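PDB 6T0Q: lectin from Pleurotus ostreatus, which probably binds galactose and N-acetylgalactosamine-containing glycans through calcium-dependent carbohydrate-binding modules. Local coordinates for residues Val68-Val74 / Gln99-Leu105. Numbering follows the deposited sequence.
Sequences VCATIVV and QALFVAL. With NAG (2-acetamido-2-deoxy-beta-D-glucopyranose), chain C.
How an edge strand serves sheet, core and glycan is illustrated by 68-74 and 99-105, extended and antiparallel at 154°, axes 4.6 Å apart. Hydrogen-bonded pairs A70-V103, I72-L101 and V74-Q99 alternate with non-hydrogen-bonded C69-A104, T71-F102 and V73-A100; I72 N to L101 O is shortest (2.7 Å), and L105 N reaches V68 O (3.0 Å). The extended backbone breaks only at V68 (psi -53°), where V68 and C69 share H134 of neighbouring strand 126-135 in a classic beta bulge. On one face A70, I72, V74, L101 and V103 interdigitate: I72 (m,t) lays CD1 against V103 CG1 (3.8 Å), while L105 CD1 fills the hollow over A70 CB (3.8 Å). F82 of strand 79-84 covers I72 and L101. On the other face F102 (m) swings its ring back, CE2 3.9 Å from T71 OG1, and a disulfide joins C69 to C231 of strand 229-239. On the outer edge of outermost strand 98-104, F102 N donates to NAG O7 (3.1 Å): a glycan, probably N-linked at N301, lying along an antiparallel beta-sheet edge.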
ATOM      1  N   VAL A  68     -17.889   4.175  14.080  1.00 25.60           N
ATOM      2  CA  VAL A  68     -16.939   3.824  13.030  1.00 25.94           C
ATOM      3  C   VAL A  68     -17.445   4.257  11.656  1.00 21.97           C
ATOM      4  O   VAL A  68     -16.749   4.955  10.918  1.00 23.11           O
ATOM      5  CB  VAL A  68     -16.634   2.311  13.056  1.00 24.93           C
ATOM      6  CG1 VAL A  68     -15.711   1.927  11.889  1.00 26.11           C
ATOM      7  CG2 VAL A  68     -16.024   1.915  14.396  1.00 29.20           C
ATOM      8  N   CYS A  69     -18.657   3.849  11.298  1.00 20.87           N
ATOM      9  CA  CYS A  69     -19.197   4.148   9.980  1.00 19.85           C
ATOM     10  C   CYS A  69     -20.708   3.995  10.049  1.00 23.38           C
ATOM     11  O   CYS A  69     -21.253   3.525  11.052  1.00 22.55           O
ATOM     12  CB  CYS A  69     -18.584   3.234   8.909  1.00 28.30           C
ATOM     13  SG  CYS A  69     -18.758   1.462   9.240  1.00 35.83           S
ATOM     14  N   ALA A  70     -21.386   4.411   8.972  1.00 21.14           N
ATOM     15  CA  ALA A  70     -22.844   4.422   8.954  1.00 22.74           C
ATOM     16  C   ALA A  70     -23.369   3.967   7.606  1.00 22.74           C
ATOM     17  O   ALA A  70     -22.787   4.287   6.565  1.00 20.01           O
ATOM     18  CB  ALA A  70     -23.427   5.815   9.234  1.00 20.31           C
ATOM     19  N   THR A  71     -24.481   3.234   7.648  1.00 21.04           N
ATOM     20  CA  THR A  71     -25.314   2.964   6.485  1.00 21.64           C
ATOM     21  C   THR A  71     -26.489   3.934   6.528  1.00 22.81           C
ATOM     22  O   THR A  71     -27.196   4.000   7.538  1.00 22.48           O
ATOM     23  CB  THR A  71     -25.810   1.520   6.503  1.00 24.93           C
ATOM     24  OG1 THR A  71     -24.688   0.629   6.445  1.00 26.78           O
ATOM     25  CG2 THR A  71     -26.741   1.259   5.331  1.00 22.89           C
ATOM     26  N   ILE A  72     -26.685   4.697   5.458  1.00 18.28           N
ATOM     27  CA  ILE A  72     -27.705   5.744   5.432  1.00 20.01           C
ATOM     28  C   ILE A  72     -28.719   5.433   4.341  1.00 21.14           C
ATOM     29  O   ILE A  72     -28.343   5.029   3.235  1.00 21.42           O
ATOM     30  CB  ILE A  72     -27.062   7.130   5.208  1.00 21.74           C
ATOM     31  CG1 ILE A  72     -26.143   7.480   6.390  1.00 21.84           C
ATOM     32  CG2 ILE A  72     -28.132   8.220   4.987  1.00 20.12           C
ATOM     33  CD1 ILE A  72     -25.129   8.577   6.081  1.00 22.23           C
ATOM     34  N   VAL A  73     -30.006   5.615   4.648  1.00 15.88           N
ATOM     35  CA  VAL A  73     -31.055   5.620   3.630  1.00 17.08           C
ATOM     36  C   VAL A  73     -31.818   6.927   3.768  1.00 20.42           C
ATOM     37  O   VAL A  73     -32.248   7.276   4.873  1.00 18.37           O
ATOM     38  CB  VAL A  73     -32.013   4.419   3.755  1.00 21.21           C
ATOM     39  CG1 VAL A  73     -33.147   4.545   2.715  1.00 15.37           C
ATOM     40  CG2 VAL A  73     -31.254   3.088   3.556  1.00 18.23           C
ATOM     41  N   VAL A  74     -31.986   7.649   2.656  1.00 16.47           N
ATOM     42  CA  VAL A  74     -32.597   8.977   2.693  1.00 17.76           C
ATOM     43  C   VAL A  74     -33.609   9.096   1.557  1.00 21.90           C
ATOM     44  O   VAL A  74     -33.403   8.556   0.463  1.00 18.91           O
ATOM     45  CB  VAL A  74     -31.527  10.095   2.633  1.00 20.81           C
ATOM     46  CG1 VAL A  74     -30.629   9.943   1.400  1.00 22.38           C
ATOM     47  CG2 VAL A  74     -32.185  11.478   2.667  1.00 17.26           C
ATOM     48  N   GLN A  99     -32.614   6.375  -1.021  1.00 19.95           N
ATOM     49  CA  GLN A  99     -31.267   6.390  -1.579  1.00 19.84           C
ATOM     50  C   GLN A  99     -30.278   5.882  -0.535  1.00 19.99           C
ATOM     51  O   GLN A  99     -30.270   6.370   0.595  1.00 18.73           O
ATOM     52  CB  GLN A  99     -30.872   7.803  -2.005  1.00 20.70           C
ATOM     53  CG  GLN A  99     -29.422   7.928  -2.488  1.00 27.43           C
ATOM     54  CD  GLN A  99     -29.089   9.349  -2.884  1.00 28.91           C
ATOM     55  OE1 GLN A  99     -29.302  10.276  -2.109  1.00 26.82           O
ATOM     56  NE2 GLN A  99     -28.597   9.535  -4.101  1.00 28.67           N
ATOM     57  N   ALA A 100     -29.433   4.927  -0.918  1.00 18.57           N
ATOM     58  CA  ALA A 100     -28.429   4.376  -0.010  1.00 18.94           C
ATOM     59  C   ALA A 100     -27.140   5.189  -0.069  1.00 22.96           C
ATOM     60  O   ALA A 100     -26.642   5.490  -1.156  1.00 21.53           O
ATOM     61  CB  ALA A 100     -28.126   2.921  -0.364  1.00 21.29           C
ATOM     62  N   LEU A 101     -26.586   5.516   1.099  1.00 20.30           N
ATOM     63  CA  LEU A 101     -25.306   6.210   1.200  1.00 20.15           C
ATOM     64  C   LEU A 101     -24.487   5.560   2.311  1.00 23.03           C
ATOM     65  O   LEU A 101     -25.045   5.086   3.302  1.00 22.39           O
ATOM     66  CB  LEU A 101     -25.502   7.709   1.494  1.00 17.90           C
ATOM     67  CG  LEU A 101     -26.335   8.544   0.505  1.00 20.57           C
ATOM     68  CD1 LEU A 101     -26.563   9.939   1.066  1.00 24.36           C
ATOM     69  CD2 LEU A 101     -25.637   8.644  -0.868  1.00 22.10           C
ATOM     70  N   PHE A 102     -23.157   5.550   2.151  1.00 20.77           N
ATOM     71  CA  PHE A 102     -22.245   4.966   3.138  1.00 22.40           C
ATOM     72  C   PHE A 102     -21.155   5.975   3.468  1.00 24.57           C
ATOM     73  O   PHE A 102     -20.682   6.683   2.575  1.00 23.49           O
ATOM     74  CB  PHE A 102     -21.596   3.668   2.614  1.00 22.27           C
ATOM     75  CG  PHE A 102     -22.588   2.622   2.168  1.00 21.00           C
ATOM     76  CD1 PHE A 102     -23.067   2.614   0.871  1.00 27.69           C
ATOM     77  CD2 PHE A 102     -23.030   1.648   3.051  1.00 27.48           C
ATOM     78  CE1 PHE A 102     -23.986   1.655   0.453  1.00 25.81           C
ATOM     79  CE2 PHE A 102     -23.947   0.675   2.644  1.00 25.01           C
ATOM     80  CZ  PHE A 102     -24.424   0.680   1.347  1.00 27.14           C
ATOM     81  N   VAL A 103     -20.741   6.042   4.737  1.00 20.71           N
ATOM     82  CA  VAL A 103     -19.800   7.087   5.150  1.00 17.57           C
ATOM     83  C   VAL A 103     -19.053   6.638   6.403  1.00 22.45           C
ATOM     84  O   VAL A 103     -19.615   5.970   7.280  1.00 21.51           O
ATOM     85  CB  VAL A 103     -20.530   8.437   5.370  1.00 21.59           C
ATOM     86  CG1 VAL A 103     -21.420   8.381   6.615  1.00 20.75           C
ATOM     87  CG2 VAL A 103     -19.523   9.595   5.469  1.00 18.17           C
ATOM     88  N   ALA A 104     -17.772   7.009   6.474  1.00 23.62           N
ATOM     89  CA  ALA A 104     -16.989   6.899   7.700  1.00 25.39           C
ATOM     90  C   ALA A 104     -17.380   7.995   8.690  1.00 25.60           C
ATOM     91  O   ALA A 104     -17.826   9.078   8.305  1.00 25.29           O
ATOM     92  CB  ALA A 104     -15.489   7.002   7.397  1.00 22.79           C
ATOM     93  N   LEU A 105     -17.186   7.719   9.978  1.00 22.32           N
ATOM     94  CA  LEU A 105     -17.658   8.616  11.027  1.00 25.15           C
ATOM     95  C   LEU A 105     -16.517   9.010  11.955  1.00 30.58           C
ATOM     96  O   LEU A 105     -15.506   8.311  12.062  1.00 25.05           O
ATOM     97  CB  LEU A 105     -18.778   7.966  11.853  1.00 21.82           C
ATOM     98  CG  LEU A 105     -20.062   7.673  11.075  1.00 24.60           C
ATOM     99  CD1 LEU A 105     -21.085   7.038  12.016  1.00 23.23           C
ATOM    100  CD2 LEU A 105     -20.606   8.961  10.455  1.00 23.99           C
TER
HETATM  101  C1  NAG C   1     -19.438   8.269  -2.748  1.00 31.10           C
HETATM  102  C2  NAG C   1     -20.951   8.394  -2.510  1.00 24.57           C
HETATM  103  C3  NAG C   1     -21.615   9.217  -3.637  1.00 30.40           C
HETATM  104  C4  NAG C   1     -20.862  10.511  -3.937  1.00 40.98           C
HETATM  105  C5  NAG C   1     -19.371  10.234  -4.112  1.00 45.18           C
HETATM  106  C6  NAG C   1     -18.544  11.496  -4.256  1.00 51.53           C
HETATM  107  C7  NAG C   1     -22.167   6.571  -1.350  1.00 30.06           C
HETATM  108  C8  NAG C   1     -22.775   5.211  -1.509  1.00 42.09           C
HETATM  109  N2  NAG C   1     -21.566   7.076  -2.438  1.00 28.45           N
HETATM  110  O3  NAG C   1     -22.957   9.535  -3.280  1.00 27.10           O
HETATM  111  O4  NAG C   1     -21.395  11.257  -4.967  1.00 42.24           O
HETATM  112  O5  NAG C   1     -18.879   9.555  -2.949  1.00 37.26           O
HETATM  113  O6  NAG C   1     -18.664  12.332  -3.113  1.00 50.25           O
HETATM  114  O7  NAG C   1     -22.217   7.175  -0.298  1.00 28.18           O
HETATM  115  O   HOH W   1     -14.133   5.743  11.547  1.00 35.71           O